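Local coordinates for protein enolase from the environmental genome shotgun sequencing of the Sargasso Sea (PDB 2QGY) that is of unknown function but, as a member of the enolase superfamily with a bound magnesium ion, probably catalyses abstraction of a proton alpha to a substrate carboxylate, at residues P196-T210 against V217-D230. Residues are numbered along the deposited sequence; the frame is centred on the assembly and turned at random.
Sequences PLMLDLAVPEDLDQT and VSSFNPYWIEEPVD. With MG (magnesium ion), chain C.
Asp200 and Glu226 end neighbouring parallel strands of the barrel and bring one carboxylate oxygen each to the same magnesium ion, an arrangement characteristic of the enolase superfamily. OD2 of Asp200 and OE2 of Glu226 lie 2.8 Å apart, a like-charged approach probably tolerated because both oxygens bind the metal; the two carboxylate planes are turned 44° from each other. Glu226 reaches the ion with CG anti to the backbone N (chi1 176°) and an extended chain, while its OE1 accepts from Trp224 NE1 at 3.1 Å through the anti lone pair and also meets Lys169 in a salt bridge, which, with the metal on OE2, should help hold the carboxylate's rotation. Glu252 and three waters complete the metal's shell.

Beneath this site the strands are zipped by backbone bonds, among them Glu226 N to Leu199 O at 2.8 Å. On the metal's side of the sheet, Met198 lays its CB over the five-membered ring of Trp224, 3.5 Å from the centroid, and its sulfur stands farther off above the six-membered ring. On the other side Leu199 CD1 meets Val217 CG2 tip to tip at 3.6 Å and also touches Pro222 and Ile225. A water bridges Leu197 N and Asn221 O.

The loop end is looser: Ala202 is exposed, the partly exposed Val203 and Asp230 touch lightly (CG1 to CB 4.1 Å), and a water joins Pro204 O, Thr210 OG1 and Pro228 O.

The segments belong to a beta-alpha-beta unit: helix 207-217 covers the Leu199 and Ile225 side through Phe213 and Leu214, and strands 168-170 and 248-250 flank the pair.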
# COMPACT_ATOMS: atom_id res chain seq x y z
N PRO A 196 -4.10 17.97 28.14
CA PRO A 196 -4.56 17.49 26.84
C PRO A 196 -4.98 16.03 26.91
O PRO A 196 -4.20 15.18 27.34
CB PRO A 196 -3.35 17.69 25.94
CG PRO A 196 -2.67 18.92 26.55
CD PRO A 196 -2.80 18.68 28.03
N LEU A 197 -6.24 15.76 26.56
CA LEU A 197 -6.75 14.41 26.50
C LEU A 197 -7.12 14.14 25.05
O LEU A 197 -8.11 14.68 24.53
CB LEU A 197 -7.95 14.20 27.43
CG LEU A 197 -8.65 12.85 27.40
CD1 LEU A 197 -7.71 11.70 27.85
CD2 LEU A 197 -9.91 12.90 28.28
N MET A 198 -6.34 13.31 24.38
CA MET A 198 -6.69 12.93 23.01
C MET A 198 -7.44 11.61 22.90
O MET A 198 -7.25 10.69 23.71
CB MET A 198 -5.52 13.02 22.02
CG MET A 198 -4.11 13.30 22.49
SD MET A 198 -3.59 14.49 23.75
CE MET A 198 -2.17 15.26 23.06
N LEU A 199 -8.32 11.52 21.91
CA LEU A 199 -9.21 10.39 21.78
C LEU A 199 -8.96 9.75 20.43
O LEU A 199 -9.12 10.39 19.39
CB LEU A 199 -10.69 10.82 21.91
CG LEU A 199 -11.16 11.58 23.18
CD1 LEU A 199 -12.67 11.86 23.15
CD2 LEU A 199 -10.78 10.84 24.47
N ASP A 200 -8.57 8.49 20.45
CA ASP A 200 -8.37 7.75 19.23
C ASP A 200 -9.55 6.85 19.02
O ASP A 200 -9.73 5.87 19.72
CB ASP A 200 -7.04 6.96 19.27
CG ASP A 200 -6.65 6.41 17.91
OD1 ASP A 200 -7.55 6.14 17.09
OD2 ASP A 200 -5.43 6.26 17.65
N LEU A 201 -10.41 7.21 18.07
CA LEU A 201 -11.59 6.39 17.76
C LEU A 201 -11.32 5.14 16.94
O LEU A 201 -12.17 4.25 16.89
CB LEU A 201 -12.68 7.22 17.08
CG LEU A 201 -13.09 8.51 17.79
CD1 LEU A 201 -14.44 9.04 17.23
CD2 LEU A 201 -13.11 8.35 19.29
N ALA A 202 -10.16 5.07 16.30
CA ALA A 202 -9.70 3.84 15.65
C ALA A 202 -10.66 3.33 14.54
O ALA A 202 -10.87 2.13 14.39
CB ALA A 202 -9.45 2.74 16.71
N VAL A 203 -11.26 4.28 13.81
CA VAL A 203 -12.12 4.01 12.66
C VAL A 203 -13.30 3.09 13.04
O VAL A 203 -13.33 1.93 12.64
CB VAL A 203 -11.33 3.44 11.45
CG1 VAL A 203 -12.21 3.38 10.20
CG2 VAL A 203 -10.08 4.28 11.17
N PRO A 204 -14.26 3.63 13.82
CA PRO A 204 -15.45 2.87 14.20
C PRO A 204 -16.24 2.47 12.95
O PRO A 204 -16.40 3.25 12.02
CB PRO A 204 -16.24 3.86 15.05
CG PRO A 204 -15.18 4.77 15.59
CD PRO A 204 -14.30 4.98 14.41
N GLU A 205 -16.73 1.24 12.97
CA GLU A 205 -17.44 0.67 11.83
C GLU A 205 -18.74 1.43 11.55
O GLU A 205 -19.14 1.63 10.39
CB GLU A 205 -17.72 -0.82 12.11
CG GLU A 205 -16.47 -1.69 12.49
CD GLU A 205 -15.60 -1.16 13.68
OE1 GLU A 205 -16.15 -0.71 14.73
OE2 GLU A 205 -14.34 -1.23 13.56
N ASP A 206 -19.37 1.90 12.62
CA ASP A 206 -20.69 2.54 12.53
C ASP A 206 -20.65 4.05 12.74
O ASP A 206 -20.49 4.53 13.88
CB ASP A 206 -21.65 1.88 13.53
CG ASP A 206 -23.11 2.28 13.32
OD1 ASP A 206 -23.39 3.41 12.87
OD2 ASP A 206 -23.99 1.44 13.62
N LEU A 207 -20.82 4.78 11.63
CA LEU A 207 -20.78 6.24 11.60
C LEU A 207 -21.79 6.89 12.57
O LEU A 207 -21.51 7.93 13.19
CB LEU A 207 -21.03 6.74 10.17
CG LEU A 207 -21.01 8.25 9.93
CD1 LEU A 207 -19.61 8.83 10.21
CD2 LEU A 207 -21.46 8.60 8.51
N ASP A 208 -22.95 6.26 12.70
CA ASP A 208 -23.94 6.72 13.68
C ASP A 208 -23.45 6.66 15.13
O ASP A 208 -23.60 7.65 15.85
CB ASP A 208 -25.29 6.03 13.46
CG ASP A 208 -26.05 6.61 12.26
OD1 ASP A 208 -25.69 7.72 11.78
OD2 ASP A 208 -27.01 5.95 11.79
N GLN A 209 -22.82 5.56 15.54
CA GLN A 209 -22.16 5.49 16.88
C GLN A 209 -21.15 6.62 17.05
O GLN A 209 -21.15 7.31 18.07
CB GLN A 209 -21.46 4.16 17.13
CG GLN A 209 -22.24 2.90 16.74
CD GLN A 209 -23.33 2.54 17.73
OE1 GLN A 209 -23.32 2.98 18.88
NE2 GLN A 209 -24.27 1.71 17.28
N THR A 210 -20.32 6.83 16.03
CA THR A 210 -19.31 7.88 16.04
C THR A 210 -19.90 9.25 16.26
O THR A 210 -19.45 10.00 17.12
CB THR A 210 -18.51 7.86 14.73
OG1 THR A 210 -17.92 6.56 14.60
CG2 THR A 210 -17.42 8.91 14.73
N VAL A 217 -19.34 13.68 23.80
CA VAL A 217 -17.99 13.77 24.38
C VAL A 217 -17.45 15.20 24.40
O VAL A 217 -16.49 15.48 25.12
CB VAL A 217 -16.97 12.80 23.70
CG1 VAL A 217 -16.41 13.42 22.41
CG2 VAL A 217 -15.85 12.45 24.68
N SER A 218 -18.10 16.11 23.66
CA SER A 218 -17.55 17.45 23.48
C SER A 218 -17.37 18.21 24.81
O SER A 218 -16.46 19.05 24.93
CB SER A 218 -18.35 18.28 22.45
OG SER A 218 -19.75 18.21 22.66
N SER A 219 -18.20 17.92 25.80
CA SER A 219 -18.12 18.63 27.09
C SER A 219 -16.87 18.28 27.91
O SER A 219 -16.50 19.02 28.83
CB SER A 219 -19.38 18.43 27.94
OG SER A 219 -19.77 17.07 28.01
N PHE A 220 -16.22 17.16 27.57
CA PHE A 220 -14.99 16.77 28.23
C PHE A 220 -13.76 17.40 27.57
O PHE A 220 -12.62 17.09 27.93
CB PHE A 220 -14.87 15.24 28.29
CG PHE A 220 -16.02 14.59 29.00
CD1 PHE A 220 -16.15 14.69 30.38
CD2 PHE A 220 -16.98 13.89 28.28
CE1 PHE A 220 -17.23 14.12 31.03
CE2 PHE A 220 -18.06 13.29 28.93
CZ PHE A 220 -18.18 13.41 30.31
N ASN A 221 -13.99 18.30 26.61
CA ASN A 221 -12.92 19.09 25.98
C ASN A 221 -11.77 18.25 25.43
O ASN A 221 -10.60 18.50 25.77
CB ASN A 221 -12.37 20.14 26.95
CG ASN A 221 -11.51 21.19 26.26
OD1 ASN A 221 -11.64 21.44 25.05
ND2 ASN A 221 -10.62 21.83 27.03
N PRO A 222 -12.07 17.28 24.54
CA PRO A 222 -10.94 16.52 24.00
C PRO A 222 -9.97 17.39 23.19
O PRO A 222 -10.37 18.31 22.47
CB PRO A 222 -11.60 15.46 23.11
CG PRO A 222 -12.98 15.91 22.87
CD PRO A 222 -13.36 16.85 23.99
N TYR A 223 -8.69 17.11 23.33
CA TYR A 223 -7.69 17.87 22.63
C TYR A 223 -7.75 17.61 21.13
O TYR A 223 -7.52 18.54 20.32
CB TYR A 223 -6.31 17.54 23.21
CG TYR A 223 -5.21 18.44 22.71
CD1 TYR A 223 -4.96 19.67 23.33
CD2 TYR A 223 -4.40 18.05 21.64
CE1 TYR A 223 -3.96 20.51 22.86
CE2 TYR A 223 -3.39 18.87 21.17
CZ TYR A 223 -3.16 20.10 21.78
OH TYR A 223 -2.15 20.91 21.29
N TRP A 224 -7.99 16.35 20.77
CA TRP A 224 -8.22 16.00 19.35
C TRP A 224 -8.96 14.70 19.24
O TRP A 224 -9.07 13.97 20.21
CB TRP A 224 -6.92 16.00 18.53
CG TRP A 224 -5.94 14.84 18.65
CD1 TRP A 224 -6.18 13.48 18.57
CD2 TRP A 224 -4.52 14.98 18.75
NE1 TRP A 224 -4.99 12.78 18.65
CE2 TRP A 224 -3.96 13.68 18.78
CE3 TRP A 224 -3.67 16.09 18.82
CZ2 TRP A 224 -2.58 13.46 18.87
CZ3 TRP A 224 -2.29 15.87 18.92
CH2 TRP A 224 -1.77 14.56 18.94
N ILE A 225 -9.49 14.45 18.04
CA ILE A 225 -10.26 13.26 17.76
C ILE A 225 -9.54 12.61 16.59
O ILE A 225 -9.46 13.19 15.50
CB ILE A 225 -11.72 13.62 17.30
CG1 ILE A 225 -12.51 14.29 18.44
CG2 ILE A 225 -12.48 12.34 16.85
CD1 ILE A 225 -12.61 13.48 19.71
N GLU A 226 -9.04 11.40 16.82
CA GLU A 226 -8.17 10.76 15.86
C GLU A 226 -8.91 9.62 15.14
O GLU A 226 -9.63 8.84 15.77
CB GLU A 226 -6.94 10.25 16.61
CG GLU A 226 -5.99 9.49 15.76
CD GLU A 226 -4.66 9.22 16.48
OE1 GLU A 226 -4.21 10.06 17.29
OE2 GLU A 226 -4.07 8.17 16.19
N GLU A 227 -8.77 9.60 13.81
CA GLU A 227 -9.38 8.58 12.96
C GLU A 227 -10.87 8.32 13.27
O GLU A 227 -11.27 7.18 13.46
CB GLU A 227 -8.58 7.29 13.03
CG GLU A 227 -7.17 7.42 12.46
CD GLU A 227 -6.79 6.19 11.71
OE1 GLU A 227 -6.49 5.20 12.40
OE2 GLU A 227 -6.87 6.20 10.44
N PRO A 228 -11.71 9.37 13.24
CA PRO A 228 -13.15 9.15 13.49
C PRO A 228 -13.76 8.37 12.32
O PRO A 228 -14.79 7.70 12.49
CB PRO A 228 -13.74 10.57 13.57
CG PRO A 228 -12.76 11.45 12.79
CD PRO A 228 -11.38 10.77 12.91
N VAL A 229 -13.12 8.47 11.15
CA VAL A 229 -13.54 7.73 9.96
C VAL A 229 -12.30 7.26 9.19
O VAL A 229 -11.21 7.73 9.44
CB VAL A 229 -14.47 8.55 9.03
CG1 VAL A 229 -15.75 8.99 9.80
CG2 VAL A 229 -13.77 9.75 8.49
N ASP A 230 -12.50 6.38 8.22
CA ASP A 230 -11.38 5.85 7.45
C ASP A 230 -10.63 6.99 6.74
O ASP A 230 -11.25 7.86 6.15
CB ASP A 230 -11.85 4.83 6.41
CG ASP A 230 -10.71 3.98 5.89
OD1 ASP A 230 -9.93 4.50 5.07
OD2 ASP A 230 -10.60 2.79 6.28
MG MG C . -4.32 6.17 15.98
O HOH W 1 -8.01 18.17 26.27
O HOH W 2 -6.08 5.83 14.95
O HOH W 3 -16.98 6.03 12.16
O HOH W 4 -4.25 4.16 15.99
O HOH W 5 -2.74 5.90 17.39